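Local structure of polyporopepsin (Irpex lacteus, 1WKR) at residues 25-30 with 44-49; 71-76 with 89-94; 141-146 with 160-165; 243-248 with 289-294; 251-256 with 267-272. The protein cleaves proteins with broad specificity as a pepsin-like aspartic endopeptidase and has milk-clotting activity. One frame throughout, in Å; residues are numbered along the deposited sequence.

Followed from the N terminus, interactions 1, 2 and 3 come in series, each closing its own loop before the next opens. Interaction 1 ties strand 25-32 to the loop 44-49, and interaction 2 pairs the two strands of the hairpin 67-79/82-96. The two touch, with Tyr46 and Lys48 reaching Asp75 and Tyr73. Interaction 3 pairs strands 142-146 and 155-162, about 23 Å from interaction 1 between centres. The last two occupy the C-terminal lobe. Interaction 4 closes a long loop from 243-248 to 289-294, within which interaction 5 closes a shorter one; they meet where Ile292 N bonds Gln272 O.

Interaction 1: 25-30 with 44-49; sequences TTYSLL and KSYVKT
Two direct hydrogen bonds fasten the loop 44-49 to strand 25-30. Lys44 NZ donates a hydrogen bond to Thr26 O at 2.9 Å, meeting it in the carbonyl plane; its chain runs extended as far as CE and bends only at the last torsion (-135°) to deliver the ammonium. The second bond ends on a phenol: Val47 N points at Tyr27 OH, 3.0 Å away and nearly straight (171°). Tyr27 OH in turn donates to a water at 2.8 Å, and that water donates to Val47 O at 2.7 Å, so both backbone polar groups of Val47 are tied to one hydroxyl.

The strand belongs to the N-terminal lobe of the pepsin fold and leads into the active-site Asp32, well away from this surface contact. Asp102 also spans the two segments, accepting from Ser28 N with one oxygen and from Lys44 N with the other.

Van der Waals contacts are few. Lys44 CB rests obliquely against the Tyr27 ring, 3.9 Å from CE2. Thr25 meets Val47 at about a right angle, Thr25 OG1 lying 3.6 Å from Val47 CB. Tyr46 comes edge-on to Tyr27 OH with CD1 at 4.0 Å, while its own hydroxyl bonds Asp75.

Interaction 2: 71-76 with 89-94; sequences TEYTDT and IGVASR. With SO4 (sulfate ion), chain D; SO4 (sulfate ion), chain F.
This is antiparallel pairing within the hairpin 67-79/82-96 of the N-terminal lobe, on the strand that, as in pepsin, continues from the flap hairpin. Thr71 with Val91 and Tyr73 with Ile89 are hydrogen-bonded pairs, and Glu72 with Gly90 is the non-hydrogen-bonded pair between them. Tyr73 N reaches Ile89 O at 2.9 Å, almost straight (173°) and nearly along the carbonyl axis, and Thr71 and Val91 exchange bonds in both directions. The short strand segments run at 134°, well twisted from exact antiparallel.

On one face Glu72 folds back over its partner strand. CG is anti to the backbone N and the bend at chi2 (73°) lays the carboxylate against the Ile89-Gly90 peptide, with Glu72 OE1 3.3 Å from Gly90 CA. On the other face Tyr73 crosses Val91 obliquely, Tyr73 CD1 lying 3.5 Å from Val91 CG2. The Tyr73 hydroxyl goes on to Lys48, and the Tyr46 ring meets its ring edge-to-face.

Beyond the pairs, Ser93 and Arg94 form a classic bulge opposite Ser69. The chain D sulfate bridges the strands, bonding Thr71 OG1 through O2 (2.7 Å) and Ser93 OG through O3 (a very short 2.5 Å).

Thr71, Ser93 and Lys58 together hold this probable crystallisation ion. Glu72, bonded through OE2 to Ser88, has both OE1 and OE2 3.3 Å from the acceptor Ile89 O, consistent with a raised pKa.

Interaction 3: 141-146 with 160-165; sequences NLLAVS and LTFGAT
Three main-chain hydrogen bonds carry the pairing. Ala144 and Thr161 face each other as a hydrogen-bonded pair: Ala144 N reaches Thr161 O at 2.9 Å and Thr161 N reaches Ala144 O at 2.9 Å, both donors in the carbonyl plane. The third, Gly163 N to Leu142 O at 2.9 Å, comes from above the Leu142 carbonyl plane, 33° out of it, as the chain leaves the strand. Gly163 turns at a positive phi of 96°, a conformation in which a CB would clash with the carbonyl oxygen of Phe162. A water bonds Thr161 OG1 and, weakly, Ala144 O, and the threonine hydroxyl also meets Ser4 OG.

The hairpin 142-146/155-162 belongs to the six-stranded antiparallel sheet that joins the two lobes in pepsin-like proteinases, flanked here by strands 3-9 and 316-321. The side chain of Leu143 lies about 9 Å from that of the catalytic Asp32.

On the face bearing Leu143, Phe162 and Leu160, one methyl group meets two side chains. Leu143 runs side by side with Phe162 and sets CD1 over the ring centre, a CH-pi contact of 3.9 Å to the centroid. The same Leu143 CD1 touches Leu160 CB at 3.9 Å. Across the strand, Ala144 CB sits 3.6 Å from Ala164 O and Leu142 CD2 also sits 3.6 Å from it; Ala164 N and O are buried with no hydrogen-bonding partner in the model.

Interaction 4: 243-248 with 289-294; sequences LRLTTA and VYLIVG
In the C-terminal lobe of the pepsin fold, a short, weakly bonded antiparallel pairing joins 243-245 to 289-290, with water taking over where direct bonds give out. Arg244 with Tyr290 is the non-hydrogen-bonded pair. Flanking it, Leu291 N bonds Leu243 O at 2.9 Å, the donor 30° above the carbonyl plane, and Leu245 N bonds Val289 O at 3.0 Å within its plane.

Each end is completed by an inserted water. One accepts from Val289 N and donates to Leu245 O, bridging two groups of facing residues. The other accepts from Leu243 N and donates to both Leu291 O and Val293 O, so three backbone groups grip a single molecule just where the strand kinks. Right after the pairing, Thr246 takes the N-cap of helix 247-251: its side chain caps a backbone N-H beyond Ala248, and Gln249 OE1 accepts from Thr246 N.

Leu245 CB rests on Val289 CG1 at 4.1 Å, and beside Leu245, Leu243 and Leu291 pack together. Leu245 crosses Leu291 at about a right angle, Leu245 CD1 to Leu291 CD2 at 3.7 Å, and Leu243 CB meets Leu291 CD1 at 4.0 Å. Helix 222-232 packs against this group, through Phe225 on Leu243 and Tyr228 on Leu291.

On the face bearing Arg244 and Tyr290, Arg244, extended from CG to NE, runs alongside the tyrosine, Arg244 CD 3.9 Å from Tyr290 CE1. Guanidinium and ring stand almost perpendicular, 88° apart. Tyr290 OH is held by Ser285 N, with Arg244 NH1 3.1 Å from that same Tyr290 OH.

Interaction 5: 251-256 with 267-272; sequences ANLQSL and LTANAQ
The carboxamide of Gln272 is the flat group at the centre of this contact. Along its nitrogen edge, Gln272 NE2 bonds Gln254 O at 2.9 Å, with the acceptor close to the amide plane and the donor on a carbonyl lone pair. NE2 also reaches back to Leu267 O at 3.2 Å, a tilted bond in which NE2 lies above the carbonyl plane. At the oxygen edge OE1 bonds Tyr228 OH, so both ends of the amide are gripped and its rotation is fixed. Leucine methyls lie against the group: Leu256 CD1 is 3.8 Å from Gln272 CD, and Leu253 CD1 is 3.8 Å from Gln272 OE1. A second amide, that of Gln254, folds back onto its own segment, its NE2 pointing almost straight (173°) at Asn252 O.

Leu256 and Leu267 form a hydrogen-bonded antiparallel pair, the last rung at the open end of the hairpin 256-260/263-267. Leu267 N reaches Leu256 O at 2.8 Å; Leu267 O accepts from Leu256 N as well as from the glutamine.

Beyond this pair regular pairing stops, but the segments stay in touch. Thr268 OG1 accepts from Ala271 N in an ST motif that accompanies the 3-10 turn 270-272. A water donates to Ser255 OG and accepts from Ala269 N, linking the two segments; the serine hydroxyl also bonds Glu266. Leu253 CD2 packs 3.8 Å from Ala269 CB.

Leu253 and Leu256 rest on Tyr197 of strand 190-197 on one flank and on helix 222-232 on another, through Thr232 and Tyr228, while Gln272 O accepts from Ile292 N of strand 289-295.

Interaction 1: 25-30 with 44-49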
# COMPACT_ATOMS: atom_id res chain seq x y z
N THR A 25 -7.74 -5.74 22.86
CA THR A 25 -6.27 -5.65 22.86
C THR A 25 -5.90 -4.90 21.58
O THR A 25 -6.47 -5.15 20.53
CB THR A 25 -5.65 -7.07 22.87
OG1 THR A 25 -5.92 -7.63 24.19
CG2 THR A 25 -4.14 -7.05 22.72
N THR A 26 -4.92 -4.01 21.66
CA THR A 26 -4.44 -3.31 20.49
C THR A 26 -3.33 -4.01 19.79
O THR A 26 -2.35 -4.49 20.40
CB THR A 26 -3.91 -1.96 20.95
OG1 THR A 26 -5.02 -1.19 21.47
CG2 THR A 26 -3.41 -1.12 19.72
N TYR A 27 -3.43 -4.10 18.44
CA TYR A 27 -2.43 -4.68 17.60
C TYR A 27 -2.05 -3.60 16.57
O TYR A 27 -2.89 -2.81 16.11
CB TYR A 27 -2.97 -5.90 16.85
CG TYR A 27 -3.44 -6.99 17.81
CD1 TYR A 27 -4.70 -6.91 18.39
CD2 TYR A 27 -2.62 -8.05 18.13
CE1 TYR A 27 -5.16 -7.87 19.27
CE2 TYR A 27 -3.08 -9.08 19.06
CZ TYR A 27 -4.32 -8.90 19.54
OH TYR A 27 -4.81 -9.92 20.43
N SER A 28 -0.78 -3.61 16.12
CA SER A 28 -0.32 -2.62 15.11
C SER A 28 -0.30 -3.36 13.77
O SER A 28 0.56 -4.21 13.55
CB SER A 28 1.01 -2.11 15.54
OG SER A 28 1.43 -1.13 14.60
N LEU A 29 -1.27 -3.06 12.90
CA LEU A 29 -1.44 -3.79 11.67
C LEU A 29 -1.01 -2.97 10.49
O LEU A 29 -1.28 -1.76 10.37
CB LEU A 29 -2.90 -4.20 11.47
CG LEU A 29 -3.49 -5.11 12.61
CD1 LEU A 29 -4.79 -5.69 12.13
CD2 LEU A 29 -2.54 -6.31 12.93
N LEU A 30 -0.33 -3.64 9.54
CA LEU A 30 0.22 -3.01 8.34
C LEU A 30 -0.91 -2.70 7.37
O LEU A 30 -1.70 -3.57 7.01
CB LEU A 30 1.23 -3.99 7.76
CG LEU A 30 2.14 -3.47 6.60
CD1 LEU A 30 3.45 -4.26 6.57
CD2 LEU A 30 1.43 -3.61 5.24
N LYS A 44 2.42 -9.90 19.08
CA LYS A 44 1.55 -10.20 20.26
C LYS A 44 0.72 -11.43 19.97
O LYS A 44 0.13 -11.65 18.90
CB LYS A 44 0.58 -9.05 20.44
CG LYS A 44 1.28 -7.75 20.82
CD LYS A 44 0.21 -6.58 20.84
CE LYS A 44 0.68 -5.27 21.31
NZ LYS A 44 -0.14 -4.58 22.20
N SER A 45 0.53 -12.29 21.00
CA SER A 45 -0.37 -13.42 20.91
C SER A 45 -1.83 -12.87 20.80
O SER A 45 -2.16 -11.86 21.38
CB SER A 45 -0.27 -14.25 22.19
OG SER A 45 1.05 -14.73 22.34
N TYR A 46 -2.62 -13.68 20.12
CA TYR A 46 -4.07 -13.40 20.02
C TYR A 46 -4.70 -13.55 21.41
O TYR A 46 -4.71 -14.65 21.98
CB TYR A 46 -4.72 -14.36 19.07
CG TYR A 46 -6.20 -14.20 18.83
CD1 TYR A 46 -6.82 -12.96 18.84
CD2 TYR A 46 -6.97 -15.33 18.54
CE1 TYR A 46 -8.18 -12.84 18.59
CE2 TYR A 46 -8.32 -15.20 18.29
CZ TYR A 46 -8.89 -13.99 18.31
OH TYR A 46 -10.26 -13.93 18.00
N VAL A 47 -5.26 -12.48 21.92
CA VAL A 47 -5.97 -12.49 23.24
C VAL A 47 -7.41 -12.80 22.97
O VAL A 47 -8.16 -11.98 22.33
CB VAL A 47 -5.79 -11.19 23.91
CG1 VAL A 47 -6.54 -11.23 25.27
CG2 VAL A 47 -4.26 -10.94 24.16
N LYS A 48 -7.90 -13.96 23.38
CA LYS A 48 -9.25 -14.44 23.10
C LYS A 48 -10.19 -13.97 24.18
O LYS A 48 -10.02 -14.23 25.40
CB LYS A 48 -9.25 -15.96 23.04
CG LYS A 48 -8.46 -16.41 21.80
CD LYS A 48 -8.54 -17.97 21.69
CE LYS A 48 -7.75 -18.46 20.45
NZ LYS A 48 -7.84 -19.96 20.38
N THR A 49 -11.23 -13.24 23.80
CA THR A 49 -12.25 -12.75 24.69
C THR A 49 -13.56 -13.30 24.25
O THR A 49 -13.69 -14.11 23.34
CB THR A 49 -12.30 -11.20 24.65
OG1 THR A 49 -12.73 -10.77 23.31
CG2 THR A 49 -10.96 -10.59 24.95
O HOH W 1 -7.56 -9.80 20.80

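Interaction 2: 71-76 with 89-94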
# COMPACT_ATOMS: atom_id res chain seq x y z
N THR A 71 -5.20 -19.94 11.50
CA THR A 71 -6.62 -20.35 11.68
C THR A 71 -7.47 -19.06 11.59
O THR A 71 -7.03 -18.01 12.08
CB THR A 71 -6.78 -20.94 13.08
OG1 THR A 71 -6.10 -22.24 13.05
CG2 THR A 71 -8.19 -21.22 13.47
N GLU A 72 -8.63 -19.21 10.96
CA GLU A 72 -9.58 -18.07 10.82
C GLU A 72 -10.52 -18.02 11.99
O GLU A 72 -11.12 -19.09 12.37
CB GLU A 72 -10.30 -18.18 9.51
CG GLU A 72 -11.01 -16.91 9.04
CD GLU A 72 -10.05 -15.85 8.55
OE1 GLU A 72 -8.85 -16.05 8.35
OE2 GLU A 72 -10.57 -14.67 8.25
N TYR A 73 -10.79 -16.88 12.54
CA TYR A 73 -11.74 -16.60 13.63
C TYR A 73 -12.66 -15.51 13.20
O TYR A 73 -12.37 -14.78 12.26
CB TYR A 73 -10.97 -16.15 14.86
CG TYR A 73 -10.13 -17.18 15.54
CD1 TYR A 73 -8.87 -17.49 15.07
CD2 TYR A 73 -10.62 -17.91 16.64
CE1 TYR A 73 -8.06 -18.45 15.69
CE2 TYR A 73 -9.81 -18.90 17.27
CZ TYR A 73 -8.57 -19.11 16.76
OH TYR A 73 -7.82 -20.11 17.40
N THR A 74 -13.76 -15.28 13.95
CA THR A 74 -14.46 -14.01 13.92
C THR A 74 -14.24 -13.30 15.22
O THR A 74 -14.10 -13.95 16.30
CB THR A 74 -15.88 -14.10 13.50
OG1 THR A 74 -16.59 -14.91 14.50
CG2 THR A 74 -16.11 -14.73 12.18
N ASP A 75 -14.25 -11.99 15.23
CA ASP A 75 -14.05 -11.22 16.44
C ASP A 75 -14.49 -9.77 16.21
O ASP A 75 -14.78 -9.37 15.03
CB ASP A 75 -12.55 -11.26 16.87
CG ASP A 75 -12.40 -11.22 18.38
OD1 ASP A 75 -13.16 -10.54 19.06
OD2 ASP A 75 -11.39 -11.77 18.89
N THR A 76 -14.59 -9.00 17.25
CA THR A 76 -14.95 -7.57 17.15
C THR A 76 -13.68 -6.81 16.89
O THR A 76 -12.70 -6.89 17.66
CB THR A 76 -15.61 -7.11 18.43
OG1 THR A 76 -16.88 -7.79 18.50
CG2 THR A 76 -15.91 -5.62 18.42
N ILE A 89 -11.11 -12.69 10.77
CA ILE A 89 -9.67 -12.40 10.84
C ILE A 89 -8.88 -13.68 10.82
O ILE A 89 -9.32 -14.75 11.34
CB ILE A 89 -9.31 -11.57 12.10
CG1 ILE A 89 -9.65 -12.33 13.42
CG2 ILE A 89 -10.05 -10.23 12.05
CD1 ILE A 89 -9.06 -11.69 14.60
N GLY A 90 -7.67 -13.63 10.34
CA GLY A 90 -6.69 -14.70 10.50
C GLY A 90 -5.83 -14.50 11.73
O GLY A 90 -5.57 -13.39 12.18
N VAL A 91 -5.41 -15.65 12.28
CA VAL A 91 -4.50 -15.67 13.43
C VAL A 91 -3.33 -16.60 13.05
O VAL A 91 -3.54 -17.79 12.88
CB VAL A 91 -5.23 -16.12 14.71
CG1 VAL A 91 -4.22 -16.24 15.85
CG2 VAL A 91 -6.29 -15.08 15.06
N ALA A 92 -2.18 -15.99 12.91
CA ALA A 92 -1.04 -16.75 12.32
C ALA A 92 -0.41 -17.69 13.35
O ALA A 92 -0.12 -17.26 14.51
CB ALA A 92 0.04 -15.73 11.86
N SER A 93 -0.16 -18.90 12.91
CA SER A 93 0.80 -19.85 13.64
C SER A 93 2.12 -19.88 12.94
O SER A 93 3.08 -20.35 13.53
CB SER A 93 0.19 -21.19 13.74
OG SER A 93 -0.10 -21.73 12.50
N ARG A 94 2.17 -19.45 11.68
CA ARG A 94 3.45 -19.32 10.93
C ARG A 94 3.44 -17.92 10.28
O ARG A 94 2.43 -17.58 9.71
CB ARG A 94 3.56 -20.43 9.80
CG ARG A 94 3.61 -21.91 10.32
CD ARG A 94 4.72 -22.12 11.31
NE ARG A 94 4.67 -23.45 11.94
CZ ARG A 94 4.79 -23.49 13.41
NH1 ARG A 94 5.30 -22.36 14.18
NH2 ARG A 94 4.54 -24.57 14.08
S SO4 D . -2.92 -23.57 13.39
O1 SO4 D . -2.84 -23.79 15.04
O2 SO4 D . -3.44 -22.17 13.24
O3 SO4 D . -1.60 -23.66 12.90
O4 SO4 D . -3.80 -24.49 12.79
S SO4 F . 7.51 -19.17 11.93
O1 SO4 F . 8.87 -18.39 12.14
O2 SO4 F . 7.12 -19.48 10.66
O3 SO4 F . 7.56 -20.44 12.81
O4 SO4 F . 6.43 -18.19 12.49

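Interaction 3: 141-146 with 160-165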
# COMPACT_ATOMS: atom_id res chain seq x y z
N ASN A 141 -19.08 2.66 0.28
CA ASN A 141 -18.07 1.62 0.48
C ASN A 141 -16.79 2.06 -0.15
O ASN A 141 -16.50 1.89 -1.34
CB ASN A 141 -18.59 0.29 -0.10
CG ASN A 141 -17.75 -0.88 0.33
OD1 ASN A 141 -16.65 -0.71 0.85
ND2 ASN A 141 -18.27 -2.10 0.09
N LEU A 142 -15.97 2.76 0.68
CA LEU A 142 -14.79 3.50 0.22
C LEU A 142 -13.82 3.63 1.36
O LEU A 142 -14.20 3.79 2.51
CB LEU A 142 -15.32 4.83 -0.28
CG LEU A 142 -14.35 5.94 -0.70
CD1 LEU A 142 -15.02 6.82 -1.75
CD2 LEU A 142 -13.82 6.71 0.53
N LEU A 143 -12.53 3.67 0.98
CA LEU A 143 -11.42 3.98 1.88
C LEU A 143 -10.58 5.02 1.21
O LEU A 143 -10.23 4.87 0.06
CB LEU A 143 -10.57 2.68 2.13
CG LEU A 143 -9.22 2.96 2.81
CD1 LEU A 143 -9.35 3.48 4.22
CD2 LEU A 143 -8.42 1.66 2.83
N ALA A 144 -10.15 6.07 1.93
CA ALA A 144 -9.24 7.09 1.40
C ALA A 144 -8.04 7.15 2.28
O ALA A 144 -8.14 7.16 3.54
CB ALA A 144 -9.96 8.42 1.33
N VAL A 145 -6.83 7.20 1.70
CA VAL A 145 -5.57 7.06 2.43
C VAL A 145 -4.71 8.28 2.19
O VAL A 145 -4.40 8.65 1.05
CB VAL A 145 -4.84 5.80 1.94
CG1 VAL A 145 -3.46 5.72 2.59
CG2 VAL A 145 -5.63 4.56 2.22
N SER A 146 -4.25 8.86 3.31
CA SER A 146 -3.25 9.92 3.34
C SER A 146 -1.94 9.40 3.88
O SER A 146 -1.88 8.99 5.08
CB SER A 146 -3.75 11.08 4.16
OG SER A 146 -2.72 12.05 4.36
N LEU A 160 -6.24 7.03 7.59
CA LEU A 160 -7.26 6.25 6.83
C LEU A 160 -8.60 6.84 7.10
O LEU A 160 -8.93 7.05 8.29
CB LEU A 160 -7.26 4.77 7.22
CG LEU A 160 -6.19 3.92 6.54
CD1 LEU A 160 -4.83 4.39 6.51
CD2 LEU A 160 -6.41 2.43 6.98
N THR A 161 -9.41 7.05 6.09
CA THR A 161 -10.81 7.52 6.30
C THR A 161 -11.70 6.51 5.61
O THR A 161 -11.59 6.24 4.40
CB THR A 161 -11.07 8.91 5.72
OG1 THR A 161 -10.09 9.84 6.28
CG2 THR A 161 -12.43 9.41 6.09
N PHE A 162 -12.59 5.93 6.37
CA PHE A 162 -13.57 4.95 5.86
C PHE A 162 -14.90 5.68 5.61
O PHE A 162 -15.48 6.28 6.52
CB PHE A 162 -13.80 3.84 6.89
CG PHE A 162 -12.57 2.95 7.06
CD1 PHE A 162 -12.40 1.85 6.20
CD2 PHE A 162 -11.60 3.22 8.00
CE1 PHE A 162 -11.31 0.99 6.35
CE2 PHE A 162 -10.47 2.37 8.07
CZ PHE A 162 -10.34 1.27 7.26
N GLY A 163 -15.34 5.63 4.37
CA GLY A 163 -16.68 6.13 4.02
C GLY A 163 -16.70 7.55 3.48
O GLY A 163 -17.80 8.02 3.15
N ALA A 164 -15.55 8.22 3.40
CA ALA A 164 -15.49 9.62 2.92
C ALA A 164 -14.04 9.93 2.59
O ALA A 164 -13.12 9.21 2.97
CB ALA A 164 -15.96 10.56 4.02
N THR A 165 -13.84 11.05 1.93
CA THR A 165 -12.55 11.65 1.73
C THR A 165 -12.34 12.77 2.70
O THR A 165 -13.35 13.29 3.33
CB THR A 165 -12.35 12.19 0.30
OG1 THR A 165 -13.41 13.18 0.04
CG2 THR A 165 -12.52 11.14 -0.75
O HOH W 2 -8.15 10.08 4.32

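Interaction 4: 243-248 with 289-294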
# COMPACT_ATOMS: atom_id res chain seq x y z
N LEU A 243 18.90 1.61 -6.36
CA LEU A 243 19.75 2.35 -7.31
C LEU A 243 20.37 3.52 -6.60
O LEU A 243 19.80 4.07 -5.66
CB LEU A 243 18.88 2.86 -8.42
CG LEU A 243 18.36 1.84 -9.42
CD1 LEU A 243 17.36 2.47 -10.39
CD2 LEU A 243 19.48 1.13 -10.17
N ARG A 244 21.55 3.93 -7.03
CA ARG A 244 22.25 5.08 -6.48
C ARG A 244 22.59 6.07 -7.61
O ARG A 244 22.93 5.69 -8.71
CB ARG A 244 23.52 4.69 -5.75
CG ARG A 244 24.25 5.80 -5.02
CD ARG A 244 25.63 5.39 -4.28
NE ARG A 244 26.42 6.69 -3.90
CZ ARG A 244 26.72 7.04 -2.69
NH1 ARG A 244 26.53 6.29 -1.57
NH2 ARG A 244 27.19 8.27 -2.50
N LEU A 245 22.51 7.37 -7.25
CA LEU A 245 22.94 8.46 -8.13
C LEU A 245 24.13 9.19 -7.43
O LEU A 245 24.17 9.33 -6.27
CB LEU A 245 21.80 9.51 -8.29
CG LEU A 245 20.55 9.00 -8.98
CD1 LEU A 245 19.57 10.19 -9.11
CD2 LEU A 245 20.89 8.44 -10.36
N THR A 246 24.99 9.72 -8.32
CA THR A 246 25.97 10.70 -7.84
C THR A 246 25.30 12.04 -7.55
O THR A 246 24.15 12.30 -7.90
CB THR A 246 27.04 10.96 -8.92
OG1 THR A 246 26.42 11.55 -10.07
CG2 THR A 246 27.77 9.65 -9.33
N THR A 247 26.08 12.93 -6.92
CA THR A 247 25.60 14.28 -6.67
C THR A 247 25.17 14.96 -7.97
O THR A 247 24.06 15.55 -8.04
CB THR A 247 26.81 15.07 -6.03
OG1 THR A 247 26.95 14.54 -4.73
CG2 THR A 247 26.49 16.57 -5.89
N ALA A 248 25.95 14.89 -9.00
CA ALA A 248 25.59 15.51 -10.24
C ALA A 248 24.36 14.91 -10.85
O ALA A 248 23.49 15.56 -11.43
CB ALA A 248 26.77 15.43 -11.25
N VAL A 289 22.62 9.48 -2.38
CA VAL A 289 21.26 9.48 -2.98
C VAL A 289 20.89 8.06 -3.47
O VAL A 289 21.53 7.54 -4.40
CB VAL A 289 21.24 10.42 -4.17
CG1 VAL A 289 19.85 10.38 -4.83
CG2 VAL A 289 21.49 11.85 -3.67
N TYR A 290 19.84 7.49 -2.88
CA TYR A 290 19.34 6.17 -3.28
C TYR A 290 17.91 6.35 -3.78
O TYR A 290 17.13 7.16 -3.25
CB TYR A 290 19.34 5.15 -2.09
CG TYR A 290 20.72 5.03 -1.50
CD1 TYR A 290 21.70 4.32 -2.10
CD2 TYR A 290 21.00 5.66 -0.29
CE1 TYR A 290 23.04 4.21 -1.55
CE2 TYR A 290 22.29 5.51 0.30
CZ TYR A 290 23.17 4.81 -0.37
OH TYR A 290 24.50 4.74 0.26
N LEU A 291 17.53 5.63 -4.80
CA LEU A 291 16.25 5.78 -5.48
C LEU A 291 15.24 4.79 -5.01
O LEU A 291 15.55 3.62 -4.70
CB LEU A 291 16.39 5.73 -6.97
CG LEU A 291 17.46 6.64 -7.60
CD1 LEU A 291 17.45 6.55 -9.10
CD2 LEU A 291 17.26 8.08 -7.10
N ILE A 292 13.96 5.22 -5.01
CA ILE A 292 12.86 4.34 -4.58
C ILE A 292 12.08 3.76 -5.74
O ILE A 292 11.11 3.05 -5.51
CB ILE A 292 11.96 4.99 -3.49
CG1 ILE A 292 11.38 6.37 -3.89
CG2 ILE A 292 12.77 5.11 -2.20
CD1 ILE A 292 10.46 6.32 -5.08
N VAL A 293 12.50 4.02 -6.96
CA VAL A 293 11.99 3.32 -8.15
C VAL A 293 12.73 2.03 -8.27
O VAL A 293 13.99 2.04 -8.34
CB VAL A 293 12.11 4.20 -9.41
CG1 VAL A 293 11.68 3.40 -10.64
CG2 VAL A 293 11.28 5.45 -9.24
N GLY A 294 12.04 0.91 -8.27
CA GLY A 294 12.64 -0.43 -8.32
C GLY A 294 12.11 -1.29 -9.38
O GLY A 294 11.16 -0.92 -10.09
O HOH W 3 15.91 1.54 -6.49
O HOH W 4 25.09 10.28 -3.88

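Interaction 5: 251-256 with 267-272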
# COMPACT_ATOMS: atom_id res chain seq x y z
N ALA A 251 21.35 16.17 -9.12
CA ALA A 251 21.05 17.54 -9.54
C ALA A 251 20.33 17.60 -10.88
O ALA A 251 19.50 18.43 -11.13
CB ALA A 251 22.32 18.35 -9.60
N ASN A 252 20.64 16.65 -11.78
CA ASN A 252 20.04 16.52 -13.09
C ASN A 252 18.84 15.64 -13.17
O ASN A 252 18.25 15.44 -14.26
CB ASN A 252 21.12 16.04 -14.09
CG ASN A 252 22.09 17.15 -14.41
OD1 ASN A 252 21.72 18.24 -14.80
ND2 ASN A 252 23.34 16.85 -14.14
N LEU A 253 18.42 15.04 -12.07
CA LEU A 253 17.26 14.12 -12.06
C LEU A 253 15.99 14.85 -12.41
O LEU A 253 15.67 15.87 -11.79
CB LEU A 253 17.16 13.44 -10.70
CG LEU A 253 16.07 12.35 -10.55
CD1 LEU A 253 16.26 11.19 -11.49
CD2 LEU A 253 16.00 11.85 -9.10
N GLN A 254 15.28 14.35 -13.41
CA GLN A 254 13.98 14.93 -13.82
C GLN A 254 12.82 14.20 -13.14
O GLN A 254 12.98 13.10 -12.60
CB GLN A 254 13.86 14.82 -15.35
CG GLN A 254 15.04 15.19 -16.25
CD GLN A 254 15.10 16.58 -16.08
OE1 GLN A 254 14.30 17.46 -16.64
NE2 GLN A 254 16.17 17.08 -15.50
N SER A 255 11.64 14.83 -13.22
CA SER A 255 10.41 14.19 -12.73
C SER A 255 10.02 12.99 -13.54
O SER A 255 10.31 12.91 -14.76
CB SER A 255 9.26 15.16 -12.70
OG SER A 255 9.55 16.21 -11.77
N LEU A 256 9.34 12.06 -12.91
CA LEU A 256 8.56 11.06 -13.60
C LEU A 256 7.12 11.53 -13.69
O LEU A 256 6.54 12.04 -12.70
CB LEU A 256 8.56 9.72 -12.86
CG LEU A 256 9.82 8.95 -12.91
CD1 LEU A 256 9.88 7.80 -11.88
CD2 LEU A 256 10.09 8.36 -14.32
N LEU A 267 5.80 12.94 -10.14
CA LEU A 267 6.66 12.42 -9.05
C LEU A 267 8.04 13.09 -9.22
O LEU A 267 8.84 12.77 -10.13
CB LEU A 267 6.74 10.90 -9.15
CG LEU A 267 7.36 10.22 -7.94
CD1 LEU A 267 6.41 10.23 -6.72
CD2 LEU A 267 7.75 8.78 -8.27
N THR A 268 8.30 14.06 -8.36
CA THR A 268 9.49 14.92 -8.56
C THR A 268 10.76 14.18 -8.25
O THR A 268 10.77 13.07 -7.70
CB THR A 268 9.40 16.16 -7.64
OG1 THR A 268 9.40 15.67 -6.27
CG2 THR A 268 8.14 17.00 -7.89
N ALA A 269 11.89 14.82 -8.61
CA ALA A 269 13.20 14.27 -8.27
C ALA A 269 13.29 13.94 -6.80
O ALA A 269 13.71 12.80 -6.43
CB ALA A 269 14.30 15.26 -8.66
N ASN A 270 12.89 14.83 -5.91
CA ASN A 270 13.04 14.54 -4.50
C ASN A 270 12.15 13.35 -4.07
O ASN A 270 12.52 12.55 -3.19
CB ASN A 270 12.70 15.76 -3.63
CG ASN A 270 13.08 15.54 -2.19
OD1 ASN A 270 12.25 15.31 -1.32
ND2 ASN A 270 14.40 15.69 -1.91
N ALA A 271 10.96 13.26 -4.69
CA ALA A 271 10.04 12.14 -4.38
C ALA A 271 10.61 10.82 -4.84
O ALA A 271 10.13 9.75 -4.38
CB ALA A 271 8.72 12.37 -5.10
N GLN A 272 11.58 10.81 -5.75
CA GLN A 272 12.18 9.56 -6.27
C GLN A 272 13.28 9.03 -5.42
O GLN A 272 13.82 7.97 -5.74
CB GLN A 272 12.70 9.80 -7.69
CG GLN A 272 11.57 9.90 -8.74
CD GLN A 272 12.10 10.36 -10.07
OE1 GLN A 272 12.91 9.67 -10.70
NE2 GLN A 272 11.72 11.53 -10.49
O HOH W 5 11.65 17.18 -10.32